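Local coordinates for CRISPR-associated endonuclease Cas9 (Campylobacter jejuni subsp. jejuni serotype O:2, PDB 5X2H), which is an RNA-guided endonuclease whose full-length form cuts both strands of target DNA with RuvC-like and HNH nuclease domains, the HNH domain being absent from this construct, at residues 69-74 and 131-136; 82-87 and 120-125; 209-214 and 231-236. One frame throughout, in Å; residues are numbered along the deposited sequence.

Interaction 1: residues 69-74 and 131-136; sequences ARLNHL and IAKRRG. With nucleotides of chain B.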
loop_
_atom_site.group_PDB
_atom_site.type_symbol
_atom_site.label_atom_id
_atom_site.label_comp_id
_atom_site.label_asym_id
_atom_site.label_seq_id
_atom_site.Cartn_x
_atom_site.Cartn_y
_atom_site.Cartn_z
ATOM N N ALA A 69 -16.473 5.517 -19.319
ATOM C CA ALA A 69 -17.355 6.678 -19.331
ATOM C C ALA A 69 -16.892 7.713 -20.346
ATOM O O ALA A 69 -17.719 8.409 -20.944
ATOM C CB ALA A 69 -17.434 7.300 -17.934
ATOM N N ARG A 70 -15.579 7.823 -20.550
ATOM C CA ARG A 70 -15.054 8.737 -21.555
ATOM C C ARG A 70 -15.457 8.295 -22.958
ATOM O O ARG A 70 -15.800 9.129 -23.805
ATOM C CB ARG A 70 -13.532 8.825 -21.416
ATOM C CG ARG A 70 -12.876 9.928 -22.214
ATOM C CD ARG A 70 -11.475 10.227 -21.693
ATOM N NE ARG A 70 -10.582 9.080 -21.809
ATOM C CZ ARG A 70 -10.096 8.400 -20.775
ATOM N NH1 ARG A 70 -9.287 7.369 -20.979
ATOM N NH2 ARG A 70 -10.406 8.760 -19.535
ATOM N N LEU A 71 -15.438 6.982 -23.214
ATOM C CA LEU A 71 -15.885 6.473 -24.507
ATOM C C LEU A 71 -17.397 6.581 -24.652
ATOM O O LEU A 71 -17.899 6.894 -25.738
ATOM C CB LEU A 71 -15.427 5.024 -24.691
ATOM C CG LEU A 71 -13.918 4.831 -24.874
ATOM C CD1 LEU A 71 -13.550 3.354 -24.962
ATOM C CD2 LEU A 71 -13.444 5.574 -26.109
ATOM N N ASN A 72 -18.143 6.319 -23.573
ATOM C CA ASN A 72 -19.592 6.496 -23.616
ATOM C C ASN A 72 -19.956 7.941 -23.926
ATOM O O ASN A 72 -20.897 8.205 -24.685
ATOM C CB ASN A 72 -20.218 6.065 -22.290
ATOM C CG ASN A 72 -20.334 4.555 -22.159
ATOM O OD1 ASN A 72 -19.936 3.807 -23.051
ATOM N ND2 ASN A 72 -20.888 4.100 -21.038
ATOM N N HIS A 73 -19.223 8.892 -23.343
ATOM C CA HIS A 73 -19.493 10.301 -23.602
ATOM C C HIS A 73 -19.304 10.631 -25.079
ATOM O O HIS A 73 -20.120 11.344 -25.673
ATOM C CB HIS A 73 -18.591 11.170 -22.729
ATOM C CG HIS A 73 -19.016 12.604 -22.652
ATOM N ND1 HIS A 73 -18.567 13.458 -21.668
ATOM C CD2 HIS A 73 -19.848 13.334 -23.433
ATOM C CE1 HIS A 73 -19.104 14.652 -21.846
ATOM N NE2 HIS A 73 -19.886 14.603 -22.908
ATOM N N LEU A 74 -18.242 10.107 -25.691
ATOM C CA LEU A 74 -18.031 10.343 -27.115
ATOM C C LEU A 74 -19.106 9.660 -27.950
ATOM O O LEU A 74 -19.589 10.231 -28.936
ATOM C CB LEU A 74 -16.641 9.866 -27.523
ATOM C CG LEU A 74 -15.501 10.607 -26.829
ATOM C CD1 LEU A 74 -14.187 9.948 -27.144
ATOM C CD2 LEU A 74 -15.476 12.059 -27.250
ATOM N N ILE A 131 -9.009 6.417 -31.842
ATOM C CA ILE A 131 -7.962 7.277 -31.300
ATOM C C ILE A 131 -8.170 7.495 -29.806
ATOM O O ILE A 131 -7.210 7.529 -29.026
ATOM C CB ILE A 131 -7.921 8.612 -32.068
ATOM C CG1 ILE A 131 -7.447 8.393 -33.508
ATOM C CG2 ILE A 131 -7.039 9.629 -31.349
ATOM C CD1 ILE A 131 -7.390 9.667 -34.332
ATOM N N ALA A 132 -9.426 7.618 -29.380
ATOM C CA ALA A 132 -9.714 7.957 -27.993
ATOM C C ALA A 132 -9.502 6.787 -27.043
ATOM O O ALA A 132 -9.169 7.004 -25.873
ATOM C CB ALA A 132 -11.147 8.469 -27.870
ATOM N N LYS A 133 -9.690 5.550 -27.512
ATOM C CA LYS A 133 -9.547 4.401 -26.620
ATOM C C LYS A 133 -8.107 4.239 -26.150
ATOM O O LYS A 133 -7.862 3.925 -24.981
ATOM C CB LYS A 133 -10.033 3.125 -27.309
ATOM C CG LYS A 133 -9.891 1.891 -26.434
ATOM C CD LYS A 133 -10.730 0.730 -26.927
ATOM C CE LYS A 133 -10.719 -0.396 -25.899
ATOM N NZ LYS A 133 -11.356 -1.639 -26.408
ATOM N N ARG A 134 -7.141 4.448 -27.046
ATOM C CA ARG A 134 -5.716 4.375 -26.715
ATOM C C ARG A 134 -5.084 5.688 -27.167
ATOM O O ARG A 134 -4.509 5.778 -28.254
ATOM C CB ARG A 134 -5.058 3.152 -27.360
ATOM C CG ARG A 134 -5.415 1.845 -26.658
ATOM C CD ARG A 134 -4.905 0.624 -27.413
ATOM N NE ARG A 134 -5.579 0.460 -28.696
ATOM C CZ ARG A 134 -6.780 -0.092 -28.842
ATOM N NH1 ARG A 134 -7.444 -0.533 -27.781
ATOM N NH2 ARG A 134 -7.317 -0.202 -30.052
ATOM N N ARG A 135 -5.191 6.707 -26.314
ATOM C CA ARG A 135 -4.779 8.060 -26.663
ATOM C C ARG A 135 -3.290 8.306 -26.459
ATOM O O ARG A 135 -2.831 9.428 -26.691
ATOM C CB ARG A 135 -5.593 9.080 -25.856
ATOM C CG ARG A 135 -5.540 8.882 -24.350
ATOM C CD ARG A 135 -6.435 9.883 -23.622
ATOM N NE ARG A 135 -6.358 9.735 -22.171
ATOM C CZ ARG A 135 -7.045 10.471 -21.303
ATOM N NH1 ARG A 135 -7.875 11.416 -21.735
ATOM N NH2 ARG A 135 -6.906 10.262 -19.999
ATOM N N GLY A 136 -2.526 7.303 -26.039
ATOM C CA GLY A 136 -1.089 7.430 -25.934
ATOM C C GLY A 136 -0.640 8.064 -24.631
ATOM O O GLY A 136 -1.432 8.547 -23.820
ATOM P P A B 63 -23.281 7.516 -19.765
ATOM O OP1 A B 63 -24.477 7.198 -20.582
ATOM O OP2 A B 63 -22.392 6.413 -19.314
ATOM O "O5'" A B 63 -22.379 8.573 -20.550
ATOM C "C5'" A B 63 -21.161 9.051 -19.988
ATOM C "C4'" A B 63 -21.115 10.560 -19.940
ATOM O "O4'" A B 63 -21.555 11.085 -21.220
ATOM C "C3'" A B 63 -22.031 11.232 -18.920
ATOM O "O3'" A B 63 -21.492 11.356 -17.609
ATOM C "C2'" A B 63 -22.304 12.596 -19.548
ATOM O "O2'" A B 63 -21.233 13.494 -19.295
ATOM C "C1'" A B 63 -22.311 12.261 -21.035
ATOM N N9 A B 63 -23.675 12.034 -21.547
ATOM C C8 A B 63 -24.644 11.198 -21.044
ATOM N N7 A B 63 -25.761 11.214 -21.729
ATOM C C5 A B 63 -25.507 12.111 -22.755
ATOM C C6 A B 63 -26.294 12.561 -23.822
ATOM N N6 A B 63 -27.543 12.141 -24.031
ATOM N N1 A B 63 -25.750 13.463 -24.669
ATOM C C2 A B 63 -24.495 13.875 -24.447
ATOM N N3 A B 63 -23.653 13.523 -23.477
ATOM C C4 A B 63 -24.228 12.625 -22.658
ATOM P P G B 18 -5.169 6.700 -19.935
ATOM O OP1 G B 18 -5.949 7.171 -21.109
ATOM O OP2 G B 18 -5.758 5.689 -19.020
ATOM O "O5'" G B 18 -3.775 6.144 -20.458
ATOM C "C5'" G B 18 -2.922 6.976 -21.228
ATOM C "C4'" G B 18 -1.571 6.347 -21.437
ATOM O "O4'" G B 18 -0.931 6.096 -20.157
ATOM C "C3'" G B 18 -1.564 4.988 -22.112
ATOM O "O3'" G B 18 -1.734 5.064 -23.515
ATOM C "C2'" G B 18 -0.214 4.430 -21.686
ATOM O "O2'" G B 18 0.832 5.035 -22.432
ATOM C "C1'" G B 18 -0.129 4.936 -20.248
ATOM N N9 G B 18 -0.632 3.923 -19.306
ATOM C C8 G B 18 -1.853 3.877 -18.678
ATOM N N7 G B 18 -1.986 2.824 -17.917
ATOM C C5 G B 18 -0.788 2.132 -18.062
ATOM C C6 G B 18 -0.346 0.917 -17.478
ATOM O O6 G B 18 -0.961 0.189 -16.691
ATOM N N1 G B 18 0.940 0.580 -17.893
ATOM C C2 G B 18 1.703 1.324 -18.765
ATOM N N2 G B 18 2.924 0.849 -19.058
ATOM N N3 G B 18 1.300 2.457 -19.317
ATOM C C4 G B 18 0.055 2.797 -18.922
ATOM P P G B 19 -2.533 3.912 -24.302
ATOM O OP1 G B 19 -2.544 4.301 -25.735
ATOM O OP2 G B 19 -3.821 3.646 -23.616
ATOM O "O5'" G B 19 -1.595 2.632 -24.148
ATOM C "C5'" G B 19 -0.299 2.633 -24.725
ATOM C "C4'" G B 19 0.516 1.421 -24.351
ATOM O "O4'" G B 19 0.743 1.354 -22.918
ATOM C "C3'" G B 19 -0.061 0.055 -24.664
ATOM O "O3'" G B 19 -0.053 -0.273 -26.042
ATOM C "C2'" G B 19 0.820 -0.847 -23.813
ATOM O "O2'" G B 19 2.103 -0.977 -24.403
ATOM C "C1'" G B 19 0.966 0.003 -22.547
ATOM N N9 G B 19 -0.010 -0.413 -21.522
ATOM C C8 G B 19 -1.272 0.073 -21.292
ATOM N N7 G B 19 -1.889 -0.544 -20.322
ATOM C C5 G B 19 -0.984 -1.506 -19.893
ATOM C C6 G B 19 -1.090 -2.484 -18.869
ATOM O O6 G B 19 -2.037 -2.697 -18.106
ATOM N N1 G B 19 0.058 -3.262 -18.770
ATOM C C2 G B 19 1.173 -3.126 -19.558
ATOM N N2 G B 19 2.182 -3.978 -19.308
ATOM N N3 G B 19 1.282 -2.216 -20.519
ATOM C C4 G B 19 0.176 -1.445 -20.629
HETATM O O HOH W 1 -8.529 6.286 -23.454
HETATM O O HOH W 2 -10.352 9.004 -24.551
#
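Arg70 and Arg135 lay their guanidinium groups flat on one another, centres 3.7 Å apart and planes only 4° from parallel. The Arg70 chain leaves CB with CG anti to the backbone N (chi1 -169°) and bends at chi3. Its CD and NE pass close to Arg135 NH1, CZ lies over Arg135 CZ, and NH2 faces Arg135 NH2. Two waters sit at the edge of the Arg70 group: NE gives a hydrogen bond of 2.8 Å to one, NH1 one of the same length to the other, and both waters lie against Ala132 O at the end of helix 121-133. Helix 51-82 carries Arg70 and is the arginine-rich bridge helix of Cas9, here packed on a helix of the recognition lobe against the guide RNA. The nearby phosphate would ease the repulsion between the two cations: Arg135 NE donates to OP1 of G18 of chain B at 2.8 Å, and that oxygen lies 3.3 Å from Arg70 NH1. Arg135 NH1 turns instead to the carbonyls of Ala236 and Tyr238. On the same helix as Arg70, Leu74 CD1 presses tightly on Ala132 CB at 3.5 Å, and Leu71 CD2 meets the same methyl at 4.1 Å.

Interaction 2: residues 82-87 and 120-125; sequences FKLNYE and SKQDFA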
loop_
_atom_site.group_PDB
_atom_site.type_symbol
_atom_site.label_atom_id
_atom_site.label_comp_id
_atom_site.label_asym_id
_atom_site.label_seq_id
_atom_site.Cartn_x
_atom_site.Cartn_y
_atom_site.Cartn_z
ATOM N N PHE A 82 -24.184 13.027 -35.369
ATOM C CA PHE A 82 -24.345 12.324 -36.635
ATOM C C PHE A 82 -25.721 11.692 -36.796
ATOM O O PHE A 82 -25.985 11.088 -37.840
ATOM C CB PHE A 82 -23.263 11.248 -36.782
ATOM C CG PHE A 82 -21.867 11.800 -36.883
ATOM C CD1 PHE A 82 -21.654 13.141 -37.155
ATOM C CD2 PHE A 82 -20.769 10.974 -36.709
ATOM C CE1 PHE A 82 -20.373 13.649 -37.247
ATOM C CE2 PHE A 82 -19.484 11.477 -36.802
ATOM C CZ PHE A 82 -19.287 12.815 -37.072
ATOM N N LYS A 83 -26.597 11.823 -35.797
ATOM C CA LYS A 83 -27.932 11.221 -35.824
ATOM C C LYS A 83 -27.846 9.702 -35.966
ATOM O O LYS A 83 -28.651 9.076 -36.657
ATOM C CB LYS A 83 -28.799 11.828 -36.930
ATOM N N LEU A 84 -26.856 9.109 -35.307
ATOM C CA LEU A 84 -26.686 7.667 -35.263
ATOM C C LEU A 84 -27.318 7.118 -33.986
ATOM O O LEU A 84 -27.837 7.859 -33.147
ATOM C CB LEU A 84 -25.205 7.301 -35.358
ATOM C CG LEU A 84 -24.497 7.767 -36.632
ATOM C CD1 LEU A 84 -23.005 7.498 -36.555
ATOM C CD2 LEU A 84 -25.102 7.095 -37.854
ATOM N N ASN A 85 -27.266 5.798 -33.835
ATOM C CA ASN A 85 -27.881 5.115 -32.706
ATOM C C ASN A 85 -26.817 4.833 -31.654
ATOM O O ASN A 85 -25.832 4.141 -31.931
ATOM C CB ASN A 85 -28.552 3.818 -33.154
ATOM C CG ASN A 85 -29.946 3.660 -32.585
ATOM O OD1 ASN A 85 -30.925 4.121 -33.176
ATOM N ND2 ASN A 85 -30.046 3.006 -31.431
ATOM N N TYR A 86 -27.019 5.373 -30.450
ATOM C CA TYR A 86 -26.071 5.141 -29.365
ATOM C C TYR A 86 -25.980 3.660 -29.023
ATOM O O TYR A 86 -24.891 3.144 -28.752
ATOM C CB TYR A 86 -26.478 5.958 -28.138
ATOM C CG TYR A 86 -25.628 5.716 -26.907
ATOM C CD1 TYR A 86 -24.445 6.418 -26.705
ATOM C CD2 TYR A 86 -26.016 4.796 -25.938
ATOM C CE1 TYR A 86 -23.670 6.206 -25.578
ATOM C CE2 TYR A 86 -25.246 4.577 -24.809
ATOM C CZ TYR A 86 -24.076 5.284 -24.634
ATOM O OH TYR A 86 -23.309 5.073 -23.514
ATOM N N GLU A 87 -27.115 2.958 -29.041
ATOM C CA GLU A 87 -27.127 1.537 -28.717
ATOM C C GLU A 87 -26.334 0.703 -29.717
ATOM O O GLU A 87 -25.901 -0.403 -29.375
ATOM C CB GLU A 87 -28.569 1.031 -28.639
ATOM N N SER A 120 -17.304 8.694 -44.545
ATOM C CA SER A 120 -18.656 8.477 -44.059
ATOM C C SER A 120 -18.720 8.798 -42.572
ATOM O O SER A 120 -17.730 8.671 -41.846
ATOM C CB SER A 120 -19.084 7.030 -44.307
ATOM O OG SER A 120 -20.120 6.642 -43.422
ATOM N N LYS A 121 -19.896 9.230 -42.112
ATOM C CA LYS A 121 -20.035 9.526 -40.693
ATOM C C LYS A 121 -19.957 8.266 -39.840
ATOM O O LYS A 121 -19.620 8.354 -38.655
ATOM C CB LYS A 121 -21.334 10.287 -40.427
ATOM C CG LYS A 121 -22.608 9.595 -40.869
ATOM C CD LYS A 121 -23.782 10.557 -40.735
ATOM C CE LYS A 121 -25.119 9.842 -40.801
ATOM N NZ LYS A 121 -26.250 10.795 -40.617
ATOM N N GLN A 122 -20.247 7.096 -40.416
ATOM C CA GLN A 122 -19.946 5.848 -39.725
ATOM C C GLN A 122 -18.442 5.608 -39.657
ATOM O O GLN A 122 -17.948 5.043 -38.673
ATOM C CB GLN A 122 -20.637 4.672 -40.416
ATOM C CG GLN A 122 -22.160 4.684 -40.340
ATOM C CD GLN A 122 -22.798 5.632 -41.342
ATOM O OE1 GLN A 122 -22.108 6.275 -42.133
ATOM N NE2 GLN A 122 -24.123 5.719 -41.312
ATOM N N ASP A 123 -17.706 6.032 -40.687
ATOM C CA ASP A 123 -16.253 5.900 -40.668
ATOM C C ASP A 123 -15.628 6.883 -39.688
ATOM O O ASP A 123 -14.762 6.512 -38.888
ATOM C CB ASP A 123 -15.685 6.113 -42.072
ATOM C CG ASP A 123 -16.136 5.049 -43.051
ATOM O OD1 ASP A 123 -16.359 3.899 -42.619
ATOM O OD2 ASP A 123 -16.270 5.368 -44.254
ATOM N N PHE A 124 -16.051 8.148 -39.744
ATOM C CA PHE A 124 -15.534 9.143 -38.812
ATOM C C PHE A 124 -15.843 8.761 -37.371
ATOM O O PHE A 124 -15.049 9.050 -36.467
ATOM C CB PHE A 124 -16.119 10.519 -39.138
ATOM C CG PHE A 124 -15.329 11.669 -38.573
ATOM C CD1 PHE A 124 -14.031 11.489 -38.128
ATOM C CD2 PHE A 124 -15.891 12.934 -38.484
ATOM C CE1 PHE A 124 -13.306 12.547 -37.607
ATOM C CE2 PHE A 124 -15.172 13.995 -37.964
ATOM C CZ PHE A 124 -13.878 13.800 -37.523
ATOM N N ALA A 125 -16.982 8.106 -37.139
ATOM C CA ALA A 125 -17.343 7.685 -35.790
ATOM C C ALA A 125 -16.336 6.685 -35.239
ATOM O O ALA A 125 -15.889 6.804 -34.091
ATOM C CB ALA A 125 -18.750 7.089 -35.788
#
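Phe82 and Lys121 run past each other in opposite directions, and the lysine uses its whole length in doing so. Its CB stands over one face of the Phe82 ring, displaced toward the rim near CG and CD2, in a CH-pi contact 4.1 Å from the ring centroid. CG of Lys121 takes the crowded position between the backbone N and the carbonyl carbon (chi1 58°), and from there the chain is extended. Its CD passes Phe82 CB, and NZ arrives at Phe82 O with a hydrogen bond of 2.8 Å. The donor meets the carbonyl at a C=O...N angle of 155°, tilted 20° from its plane. One residue thus grips Phe82 twice, by an aliphatic carbon on the ring and by an ammonium group on the backbone oxygen, just where the chain turns out of its helix at Lys83. The far end of the ring goes elsewhere: CZ touches Phe124 CD2 at 3.7 Å, the two phenylalanine side chains crossing at about a right angle, while the backbone N of Ala125 lies near the ring plane at the edge. Leu84 crosses Lys121 obliquely, its CD2 4.0 Å from Lys121 CE and 3.8 Å from Gln122 NE2; its CD1 lies near Ala125 CB. The contact joins the chain leaving helix 51-82 to the first turn of helix 121-133, with Phe222 and Phe228 also meeting the Phe82 ring and Phe214 of helix 203-219 edge-to-face with Phe124.

Interaction 3: residues 209-214 and 231-236; sequences ELKLIF and EVLSVA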
loop_
_atom_site.group_PDB
_atom_site.type_symbol
_atom_site.label_atom_id
_atom_site.label_comp_id
_atom_site.label_asym_id
_atom_site.label_seq_id
_atom_site.Cartn_x
_atom_site.Cartn_y
_atom_site.Cartn_z
ATOM N N GLU A 209 -3.345 14.514 -34.601
ATOM C CA GLU A 209 -3.979 13.800 -35.703
ATOM C C GLU A 209 -5.477 14.073 -35.744
ATOM O O GLU A 209 -6.031 14.398 -36.800
ATOM C CB GLU A 209 -3.707 12.301 -35.592
ATOM C CG GLU A 209 -4.376 11.487 -36.689
ATOM C CD GLU A 209 -4.137 9.996 -36.552
ATOM O OE1 GLU A 209 -4.782 9.222 -37.292
ATOM O OE2 GLU A 209 -3.310 9.597 -35.704
ATOM N N LEU A 210 -6.150 13.951 -34.596
ATOM C CA LEU A 210 -7.588 14.198 -34.557
ATOM C C LEU A 210 -7.923 15.645 -34.909
ATOM O O LEU A 210 -8.967 15.903 -35.519
ATOM C CB LEU A 210 -8.143 13.831 -33.181
ATOM C CG LEU A 210 -9.665 13.738 -33.076
ATOM C CD1 LEU A 210 -10.231 12.903 -34.212
ATOM C CD2 LEU A 210 -10.067 13.151 -31.727
ATOM N N LYS A 211 -7.060 16.597 -34.543
ATOM C CA LYS A 211 -7.259 17.972 -34.995
ATOM C C LYS A 211 -7.086 18.081 -36.505
ATOM O O LYS A 211 -7.848 18.788 -37.174
ATOM C CB LYS A 211 -6.290 18.917 -34.283
ATOM C CG LYS A 211 -6.571 19.112 -32.803
ATOM C CD LYS A 211 -5.602 20.114 -32.188
ATOM C CE LYS A 211 -5.905 20.347 -30.717
ATOM N NZ LYS A 211 -4.917 21.263 -30.090
ATOM N N LEU A 212 -6.088 17.386 -37.057
ATOM C CA LEU A 212 -5.859 17.424 -38.496
ATOM C C LEU A 212 -6.992 16.746 -39.254
ATOM O O LEU A 212 -7.407 17.221 -40.318
ATOM C CB LEU A 212 -4.521 16.764 -38.829
ATOM C CG LEU A 212 -4.174 16.627 -40.313
ATOM C CD1 LEU A 212 -3.986 17.997 -40.954
ATOM C CD2 LEU A 212 -2.936 15.765 -40.498
ATOM N N ILE A 213 -7.505 15.635 -38.722
ATOM C CA ILE A 213 -8.584 14.917 -39.396
ATOM C C ILE A 213 -9.840 15.777 -39.462
ATOM O O ILE A 213 -10.525 15.819 -40.491
ATOM C CB ILE A 213 -8.850 13.572 -38.695
ATOM C CG1 ILE A 213 -7.679 12.613 -38.927
ATOM C CG2 ILE A 213 -10.152 12.962 -39.185
ATOM C CD1 ILE A 213 -7.816 11.289 -38.196
ATOM N N PHE A 214 -10.161 16.476 -38.369
ATOM C CA PHE A 214 -11.300 17.390 -38.383
ATOM C C PHE A 214 -11.121 18.467 -39.446
ATOM O O PHE A 214 -12.036 18.739 -40.232
ATOM C CB PHE A 214 -11.490 18.023 -37.003
ATOM C CG PHE A 214 -12.497 17.313 -36.141
ATOM C CD1 PHE A 214 -13.853 17.499 -36.345
ATOM C CD2 PHE A 214 -12.089 16.469 -35.122
ATOM C CE1 PHE A 214 -14.786 16.852 -35.558
ATOM C CE2 PHE A 214 -13.019 15.819 -34.327
ATOM C CZ PHE A 214 -14.369 16.012 -34.547
ATOM N N GLU A 231 -16.006 19.748 -28.148
ATOM C CA GLU A 231 -16.402 18.775 -27.138
ATOM C C GLU A 231 -15.643 17.463 -27.303
ATOM O O GLU A 231 -15.191 16.875 -26.315
ATOM C CB GLU A 231 -17.910 18.533 -27.198
ATOM C CG GLU A 231 -18.737 19.586 -26.493
ATOM C CD GLU A 231 -20.052 19.033 -25.981
ATOM O OE1 GLU A 231 -21.067 19.129 -26.705
ATOM O OE2 GLU A 231 -20.064 18.485 -24.857
ATOM N N VAL A 232 -15.487 16.994 -28.543
ATOM C CA VAL A 232 -14.794 15.731 -28.782
ATOM C C VAL A 232 -13.349 15.814 -28.308
ATOM O O VAL A 232 -12.848 14.904 -27.636
ATOM C CB VAL A 232 -14.884 15.348 -30.272
ATOM C CG1 VAL A 232 -13.882 14.255 -30.603
ATOM C CG2 VAL A 232 -16.297 14.909 -30.617
ATOM N N LEU A 233 -12.663 16.911 -28.633
ATOM C CA LEU A 233 -11.263 17.047 -28.243
ATOM C C LEU A 233 -11.111 17.141 -26.730
ATOM O O LEU A 233 -10.239 16.485 -26.150
ATOM C CB LEU A 233 -10.644 18.269 -28.921
ATOM C CG LEU A 233 -10.447 18.161 -30.434
ATOM C CD1 LEU A 233 -9.923 19.474 -30.992
ATOM C CD2 LEU A 233 -9.509 17.015 -30.773
ATOM N N SER A 234 -11.949 17.945 -26.071
ATOM C CA SER A 234 -11.816 18.108 -24.626
ATOM C C SER A 234 -12.170 16.824 -23.885
ATOM O O SER A 234 -11.514 16.471 -22.900
ATOM C CB SER A 234 -12.686 19.266 -24.140
ATOM O OG SER A 234 -14.056 19.010 -24.388
ATOM N N VAL A 235 -13.199 16.108 -24.344
ATOM C CA VAL A 235 -13.618 14.889 -23.658
ATOM C C VAL A 235 -12.601 13.771 -23.869
ATOM O O VAL A 235 -12.267 13.035 -22.934
ATOM C CB VAL A 235 -15.027 14.469 -24.122
ATOM C CG1 VAL A 235 -15.333 13.044 -23.687
ATOM C CG2 VAL A 235 -16.074 15.426 -23.568
ATOM N N ALA A 236 -12.084 13.632 -25.091
ATOM C CA ALA A 236 -11.181 12.524 -25.386
ATOM C C ALA A 236 -9.851 12.656 -24.655
ATOM O O ALA A 236 -9.226 11.641 -24.323
ATOM C CB ALA A 236 -10.943 12.421 -26.892
#
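Leu210 and Leu233 meet through different first torsions: CG of Leu210 is anti to its backbone N (chi1 -167°), whereas CG of Leu233 is anti to the carbonyl carbon (chi1 -69°). The two side chains then slide past each other in opposite directions, with Leu233 CD2 resting against both CG and CD2 of Leu210, 4.0 Å from CG. The other branch of Leu233 serves a second neighbour. Its CD1 lies 3.8 Å from Lys211 CG, and the extended lysine chain, crossing at about a right angle, also brings CE alongside that methyl. Leu233 is in this way wedged between the aliphatic parts of two successive residues. The helices that carry these groups, 203-219 and 226-236, form an antiparallel pair in the helical recognition lobe, their local axes 11.1 Å apart and their directions at 167°. Nearer the start of segment 231-236, Val232 CG1 divides its contacts between Leu210 CD2 and Phe214 CE2, each at 4.1 Å. The methyl approaches the phenylalanine at the ring edge, close to its plane, and the side chains cross at a slant. Phe214 also meets Phe224 edge-to-face, while Val232 touches Ile128 of helix 121-133.

Overall arrangement
Interactions 1 and 2 use the two ends of helix 121-133, interaction 2 its start and interaction 1 its last turn and the residues after it, with centres about 15 Å apart; Asn72 CG of the first lies 3.3 Å from Tyr86 OH of the second. Interaction 3 packs its own two helices against them. It lies about 11 Å from interaction 1, centre to centre, and Val235 CG1 packs on Leu74 CD2 at 3.7 Å. It meets interaction 2, whose centre is about 16 Å away, through Phe124 CE1 and Ile213 CG2 at 3.6 Å. Interaction 1 binds RNA phosphates directly, whereas interactions 2 and 3 come within about 4 and 6 Å at their nearest atoms. All three lie away from the predicted RuvC metal site.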